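Local coordinates for protein SusD homolog (Bacteroides thetaiotaomicron VPI-5482, PDB 3IHV) that probably binds sugars at the bacterial outer membrane, as a SusD-family partner in glycan uptake, at residues 228-231 against 232-235; 257-260 against 261-264; 425-428 against 429-433. One frame throughout, in Å; residues are numbered along the deposited sequence.

Interaction 1. Residues 228-231 against 232-235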
loop_
_atom_site.group_PDB
_atom_site.type_symbol
_atom_site.label_atom_id
_atom_site.label_comp_id
_atom_site.label_asym_id
_atom_site.label_seq_id
_atom_site.Cartn_x
_atom_site.Cartn_y
_atom_site.Cartn_z
ATOM N N ARG A 228 2.348 -10.124 -18.151
ATOM C CA ARG A 228 2.370 -10.064 -19.621
ATOM C C ARG A 228 0.967 -9.843 -20.211
ATOM O O ARG A 228 0.789 -9.056 -21.141
ATOM C CB ARG A 228 2.973 -11.361 -20.189
ATOM C CG ARG A 228 3.114 -11.424 -21.706
ATOM C CD ARG A 228 3.505 -12.853 -22.159
ATOM N NE ARG A 228 4.889 -13.201 -21.838
ATOM C CZ ARG A 228 5.360 -14.440 -21.718
ATOM N NH1 ARG A 228 4.561 -15.491 -21.818
ATOM N NH2 ARG A 228 6.641 -14.619 -21.433
ATOM N N ILE A 229 -0.030 -10.566 -19.688
ATOM C CA ILE A 229 -1.402 -10.457 -20.198
ATOM C C ILE A 229 -1.843 -9.007 -20.035
ATOM O O ILE A 229 -2.358 -8.376 -20.990
ATOM C CB ILE A 229 -2.372 -11.404 -19.383
ATOM C CG1 ILE A 229 -2.047 -12.871 -19.719
ATOM C CG2 ILE A 229 -3.854 -11.098 -19.680
ATOM C CD1 ILE A 229 -2.655 -13.874 -18.768
ATOM N N LEU A 230 -1.587 -8.470 -18.846
ATOM C CA LEU A 230 -1.988 -7.080 -18.551
ATOM C C LEU A 230 -1.236 -6.060 -19.424
ATOM O O LEU A 230 -1.848 -5.151 -20.011
ATOM C CB LEU A 230 -1.807 -6.779 -17.088
ATOM C CG LEU A 230 -2.059 -5.326 -16.652
ATOM C CD1 LEU A 230 -3.428 -4.836 -17.104
ATOM C CD2 LEU A 230 -1.870 -5.149 -15.112
ATOM N N VAL A 231 0.080 -6.232 -19.518
ATOM C CA VAL A 231 0.923 -5.306 -20.288
ATOM C C VAL A 231 0.574 -5.358 -21.764
ATOM O O VAL A 231 0.354 -4.315 -22.418
ATOM C CB VAL A 231 2.433 -5.541 -19.973
ATOM C CG1 VAL A 231 3.315 -4.642 -20.904
ATOM C CG2 VAL A 231 2.712 -5.265 -18.508
ATOM N N GLU A 232 0.400 -6.551 -22.309
ATOM C CA GLU A 232 0.065 -6.701 -23.718
ATOM C C GLU A 232 -1.382 -6.358 -24.101
ATOM O O GLU A 232 -1.682 -6.179 -25.275
ATOM C CB GLU A 232 0.458 -8.093 -24.205
ATOM C CG GLU A 232 1.959 -8.305 -24.042
ATOM C CD GLU A 232 2.538 -9.544 -24.719
ATOM O OE1 GLU A 232 1.775 -10.445 -25.102
ATOM O OE2 GLU A 232 3.803 -9.619 -24.827
ATOM N N SER A 233 -2.246 -6.155 -23.106
ATOM C CA SER A 233 -3.623 -5.856 -23.395
ATOM C C SER A 233 -3.775 -4.474 -24.006
ATOM O O SER A 233 -4.733 -4.222 -24.683
ATOM C CB SER A 233 -4.473 -5.886 -22.118
ATOM O OG SER A 233 -4.208 -4.778 -21.263
ATOM N N GLY A 234 -2.860 -3.571 -23.692
ATOM C CA GLY A 234 -2.968 -2.216 -24.142
ATOM C C GLY A 234 -4.079 -1.453 -23.426
ATOM O O GLY A 234 -4.427 -0.341 -23.846
ATOM N N LYS A 235 -4.646 -2.024 -22.368
ATOM C CA LYS A 235 -5.770 -1.397 -21.689
ATOM C C LYS A 235 -5.358 -0.446 -20.594
ATOM O O LYS A 235 -6.195 0.296 -20.106
ATOM C CB LYS A 235 -6.704 -2.486 -21.128
ATOM C CG LYS A 235 -7.338 -3.363 -22.201
ATOM C CD LYS A 235 -8.584 -2.726 -22.809
ATOM C CE LYS A 235 -8.913 -3.307 -24.200
ATOM N NZ LYS A 235 -9.160 -4.791 -24.193
#

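Interaction 2. Residues 257-260 against 261-264. With EDO (1,2-ethanediol), chain M; EDO (1,2-ethanediol), chain N.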
loop_
_atom_site.group_PDB
_atom_site.type_symbol
_atom_site.label_atom_id
_atom_site.label_comp_id
_atom_site.label_asym_id
_atom_site.label_seq_id
_atom_site.Cartn_x
_atom_site.Cartn_y
_atom_site.Cartn_z
ATOM N N THR A 257 -6.602 4.646 -16.051
ATOM C CA THR A 257 -5.395 4.404 -16.821
ATOM C C THR A 257 -4.299 3.679 -16.042
ATOM O O THR A 257 -3.871 2.595 -16.424
ATOM C CB THR A 257 -4.842 5.718 -17.414
ATOM O OG1 THR A 257 -5.836 6.320 -18.252
ATOM C CG2 THR A 257 -3.586 5.447 -18.239
ATOM N N GLU A 258 -3.852 4.310 -14.969
ATOM C CA GLU A 258 -2.791 3.791 -14.099
ATOM C C GLU A 258 -3.279 3.265 -12.764
ATOM O O GLU A 258 -2.733 2.322 -12.214
ATOM C CB GLU A 258 -1.735 4.891 -13.880
ATOM C CG GLU A 258 -0.525 4.400 -13.100
ATOM C CD GLU A 258 0.678 5.315 -13.117
ATOM O OE1 GLU A 258 0.675 6.376 -13.805
ATOM O OE2 GLU A 258 1.636 4.917 -12.411
ATOM N N SER A 259 -4.275 3.916 -12.190
ATOM C CA SER A 259 -4.789 3.509 -10.908
ATOM C C SER A 259 -5.578 2.203 -11.026
ATOM O O SER A 259 -6.658 2.170 -11.595
ATOM C CB SER A 259 -5.721 4.590 -10.362
ATOM O OG SER A 259 -6.092 4.213 -9.054
ATOM N N LEU A 260 -5.058 1.143 -10.442
ATOM C CA LEU A 260 -5.713 -0.165 -10.488
ATOM C C LEU A 260 -6.546 -0.430 -9.205
ATOM O O LEU A 260 -7.753 -0.659 -9.296
ATOM C CB LEU A 260 -4.651 -1.229 -10.725
ATOM C CG LEU A 260 -3.889 -1.089 -12.058
ATOM C CD1 LEU A 260 -2.835 -2.211 -12.133
ATOM C CD2 LEU A 260 -4.789 -1.106 -13.305
ATOM N N ILE A 261 -5.919 -0.309 -8.032
ATOM C CA ILE A 261 -6.570 -0.494 -6.754
ATOM C C ILE A 261 -6.325 0.779 -5.950
ATOM O O ILE A 261 -5.212 1.051 -5.542
ATOM C CB ILE A 261 -6.068 -1.740 -5.982
ATOM C CG1 ILE A 261 -6.238 -2.989 -6.852
ATOM C CG2 ILE A 261 -6.846 -1.852 -4.627
ATOM C CD1 ILE A 261 -5.630 -4.288 -6.238
ATOM N N GLU A 262 -7.377 1.569 -5.767
ATOM C CA GLU A 262 -7.261 2.808 -5.062
ATOM C C GLU A 262 -8.460 2.869 -4.126
ATOM O O GLU A 262 -9.587 2.585 -4.545
ATOM C CB GLU A 262 -7.223 3.972 -6.080
ATOM C CG GLU A 262 -7.067 5.366 -5.455
ATOM C CD GLU A 262 -7.039 6.480 -6.477
ATOM O OE1 GLU A 262 -7.255 6.209 -7.693
ATOM O OE2 GLU A 262 -6.746 7.614 -6.057
ATOM N N ILE A 263 -8.200 3.217 -2.861
ATOM C CA ILE A 263 -9.231 3.319 -1.846
ATOM C C ILE A 263 -9.740 4.743 -1.829
ATOM O O ILE A 263 -8.961 5.688 -1.655
ATOM C CB ILE A 263 -8.680 3.002 -0.434
ATOM C CG1 ILE A 263 -7.816 1.750 -0.459
ATOM C CG2 ILE A 263 -9.832 2.900 0.594
ATOM C CD1 ILE A 263 -8.458 0.566 -1.166
ATOM N N SER A 264 -11.030 4.919 -2.023
ATOM C CA SER A 264 -11.631 6.243 -2.002
ATOM C C SER A 264 -12.137 6.607 -0.616
ATOM O O SER A 264 -12.917 5.868 0.003
ATOM C CB SER A 264 -12.790 6.346 -2.998
ATOM O OG SER A 264 -13.491 7.564 -2.835
HETATM C C1 EDO M . -13.324 2.590 -1.077
HETATM O O1 EDO M . -12.811 2.868 -2.370
HETATM C C2 EDO M . -13.422 1.097 -0.829
HETATM O O2 EDO M . -12.268 0.332 -1.201
HETATM C C1 EDO N . -10.690 -1.636 -4.432
HETATM O O1 EDO N . -11.061 -1.306 -5.787
HETATM C C2 EDO N . -10.285 -0.372 -3.657
HETATM O O2 EDO N . -11.248 0.691 -3.704
HETATM O O HOH W 1 -9.704 0.575 -7.359
#

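Interaction 3. Residues 425-428 against 429-433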
loop_
_atom_site.group_PDB
_atom_site.type_symbol
_atom_site.label_atom_id
_atom_site.label_comp_id
_atom_site.label_asym_id
_atom_site.label_seq_id
_atom_site.Cartn_x
_atom_site.Cartn_y
_atom_site.Cartn_z
ATOM N N ALA A 425 9.979 2.106 -19.274
ATOM C CA ALA A 425 8.745 2.908 -19.394
ATOM C C ALA A 425 8.571 3.713 -18.130
ATOM O O ALA A 425 8.240 4.921 -18.174
ATOM C CB ALA A 425 7.513 2.038 -19.611
ATOM N N VAL A 426 8.801 3.041 -17.001
ATOM C CA VAL A 426 8.708 3.689 -15.708
ATOM C C VAL A 426 9.780 4.798 -15.526
ATOM O O VAL A 426 9.455 5.909 -15.085
ATOM C CB VAL A 426 8.762 2.689 -14.563
ATOM C CG1 VAL A 426 8.831 3.422 -13.220
ATOM C CG2 VAL A 426 7.531 1.785 -14.633
ATOM N N ARG A 427 11.012 4.514 -15.905
ATOM C CA ARG A 427 12.095 5.504 -15.808
ATOM C C ARG A 427 11.822 6.726 -16.710
ATOM O O ARG A 427 12.034 7.876 -16.312
ATOM C CB ARG A 427 13.414 4.893 -16.284
ATOM C CG ARG A 427 13.909 3.621 -15.611
ATOM C CD ARG A 427 14.748 3.825 -14.478
ATOM N NE ARG A 427 15.904 4.699 -14.758
ATOM C CZ ARG A 427 16.489 5.417 -13.804
ATOM N NH1 ARG A 427 16.070 5.308 -12.541
ATOM N NH2 ARG A 427 17.473 6.255 -14.100
ATOM N N ARG A 428 11.354 6.486 -17.927
ATOM C CA ARG A 428 11.090 7.593 -18.838
ATOM C C ARG A 428 10.021 8.528 -18.281
ATOM O O ARG A 428 10.141 9.744 -18.311
ATOM C CB ARG A 428 10.689 7.032 -20.209
ATOM C CG ARG A 428 11.889 6.372 -20.896
ATOM C CD ARG A 428 11.493 5.590 -22.115
ATOM N NE ARG A 428 12.635 4.979 -22.755
ATOM C CZ ARG A 428 12.598 4.343 -23.927
ATOM N NH1 ARG A 428 11.456 4.219 -24.604
ATOM N NH2 ARG A 428 13.714 3.821 -24.435
ATOM N N ARG A 429 8.931 7.951 -17.790
ATOM C CA ARG A 429 7.889 8.790 -17.230
ATOM C C ARG A 429 8.475 9.559 -16.022
ATOM O O ARG A 429 8.171 10.754 -15.835
ATOM C CB ARG A 429 6.674 7.926 -16.847
ATOM C CG ARG A 429 5.411 8.682 -16.541
ATOM C CD ARG A 429 5.316 9.127 -15.098
ATOM N NE ARG A 429 5.169 8.018 -14.195
ATOM C CZ ARG A 429 4.020 7.449 -13.842
ATOM N NH1 ARG A 429 2.852 7.868 -14.343
ATOM N NH2 ARG A 429 4.035 6.462 -12.963
ATOM N N GLY A 430 9.274 8.860 -15.215
ATOM C CA GLY A 430 9.887 9.437 -14.008
ATOM C C GLY A 430 10.871 10.556 -14.283
ATOM O O GLY A 430 11.139 11.382 -13.399
ATOM N N TYR A 431 11.393 10.612 -15.513
ATOM C CA TYR A 431 12.269 11.697 -15.957
ATOM C C TYR A 431 11.542 12.741 -16.805
ATOM O O TYR A 431 12.176 13.595 -17.452
ATOM C CB TYR A 431 13.478 11.121 -16.682
ATOM C CG TYR A 431 14.555 10.616 -15.724
ATOM C CD1 TYR A 431 14.339 9.531 -14.891
ATOM C CD2 TYR A 431 15.812 11.232 -15.676
ATOM C CE1 TYR A 431 15.325 9.083 -14.006
ATOM C CE2 TYR A 431 16.787 10.793 -14.809
ATOM C CZ TYR A 431 16.548 9.722 -13.983
ATOM O OH TYR A 431 17.524 9.272 -13.127
ATOM N N GLY A 432 10.213 12.673 -16.821
ATOM C CA GLY A 432 9.404 13.645 -17.565
ATOM C C GLY A 432 9.360 13.411 -19.066
ATOM O O GLY A 432 9.171 14.348 -19.844
ATOM N N ASN A 433 9.491 12.154 -19.471
ATOM C CA ASN A 433 9.374 11.760 -20.885
ATOM C C ASN A 433 10.361 12.534 -21.761
ATOM O O ASN A 433 9.948 13.254 -22.680
ATOM C CB ASN A 433 7.928 11.988 -21.342
ATOM C CG ASN A 433 6.951 11.460 -20.354
ATOM O OD1 ASN A 433 6.918 10.267 -20.121
ATOM N ND2 ASN A 433 6.145 12.346 -19.745
HETATM O O HOH W 2 7.546 6.995 -13.326
HETATM O O HOH W 3 16.498 7.802 -10.955
#

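Interaction 1. Residues 228-231 against 232-235
R228 and E232, one helical turn apart, run side by side in the same direction, their guanidinium and carboxylate planes turned 32° from each other. What lies over one face of the E232 carboxylate is not the arginine's charged end but its CG methylene, with R228 CG 3.6 Å from E232 CD and almost equally far from both carboxylate oxygens. The charged atoms stay apart in the R228 conformer described, where R228 NE and E232 OE2 are separated by 4.8 Å, so any attraction between the opposite charges is probably long-range, without a salt bridge. The arginine's bend about its CG-CD bond (chi3 -72°) turns NE away, and the methylene rather than the guanidinium covers the carboxylate of the extended glutamate. Beneath this pair the helix makes a regular turn: E232 N donates to R228 O at 2.8 Å.

Towards the helix end, L230 O accepts two bonds from S233, both from one face of its carbonyl plane: the hydroxyl S233 OG at 2.7 Å, and the amide S233 N at 3.3 Å, which sits well above the plane. The S233 hydroxyl can do this because its first torsion, 71°, places OG between the backbone N and the carbonyl carbon, folded back over the helix end. The same OG takes a proton from K235 N at 3.0 Å, so one hydroxyl links the last turn to the departing chain. G234 has left helical geometry with positive phi. L230 and V231 turn their side chains to helix 397-412, while I229, S233 and K235 meet Y179; K235 NZ pairs with D182. The serine thus makes an ST turn at the C-terminal end of helix 219-232, where one of the helices of this helix-rich SusD fold passes into a loop.

Interaction 2. Residues 257-260 against 261-264
S259 OG donates to E262 OE1 over 2.7 Å, reaching the oxygen from above the carboxylate plane, 40° out of it. The glutamate sets CG opposite its backbone N (chi1 -179°) and stays extended to the carboxylate, so its stem runs past the serine, with E262 CB 3.2 Å from S259 OG. E262 OE2 has its own mate in the hydroxyl of T249.

Between S259 and E262 the chain turns a corner, and L260 and I261 both face L395 of strand 392-396 in a classic beta bulge. Water 1 bridges the bend, donating to L260 O at 3.0 Å and accepting from E262 N at 3.0 Å; it also bonds a 1,2-ethanediol, probably from the crystallisation liquor. A second diol accepts from S264 N at 2.7 Å. With an alanine at E262, the S259 hydroxyl would probably lose its acceptor and T249 OG1 its carboxylate partner, and a gap would open beside the bulge. The contact thus presents a buried carboxylate with a hydroxyl partner at each oxygen and a sodium ion about 7 Å from the side chain, both of which would probably favour the charged form.

Interaction 3. Residues 425-428 against 429-433
R427 and Y431 lie alongside each other, pointing the same way, with guanidinium and ring planes 55° apart. Y431 CE1 sits over one guanidinium face, 3.5 Å above the plane and displaced toward the rim, while R427 NH2 gives a weak bond to Y431 OH at 3.2 Å. Water 3 accepts from both R427 NH1 and Y431 OH, and the arginine's stronger partners are E458 and the carbonyl of C440. R427 reaches the ring by bending at its second and third torsions (chi2 -90°, chi3 -54°). R427 O approaches the ring edge, 3.2 Å from Y431 CD1.

The other two arginines diverge: R428 extends to D441, whereas R429, also bent at its second and third torsions, leads away to E258 and E462. Water 2 lies in the R429 guanidinium plane, accepting from R429 NE at 2.7 Å and donating to V426 O at 2.8 Å. R428 O receives two amides from opposite faces of its plane, N433 N at 2.8 Å and Y431 N at 3.2 Å. N433 ND2 turns to the carbonyl of K240. With G432 N bonded to R429 O and G432 at positive phi as the C-prime residue, the arrangement is a Schellman motif closing helix 417-430.

How the interactions relate
Along the chain the three contacts come in series; each is confined to one continuous stretch, and none nests within or crosses another. Interaction 1 finishes helix 219-232, and the loop that follows leads through helix 242-250 to the bulged strand of interaction 2. These two meet by apolar packing, L230 CD2 lying 4.3 Å from L260 CD1. Interaction 3, at the end of helix 417-430, is much later in sequence but joins interaction 2 through a salt bridge, E258 OE1 to R429 NH1 at 2.7 Å. Interactions 1 and 3 do not touch, their nearest atoms being about 8 Å apart. Helix 397-412 is common ground, packing against side chains from all three.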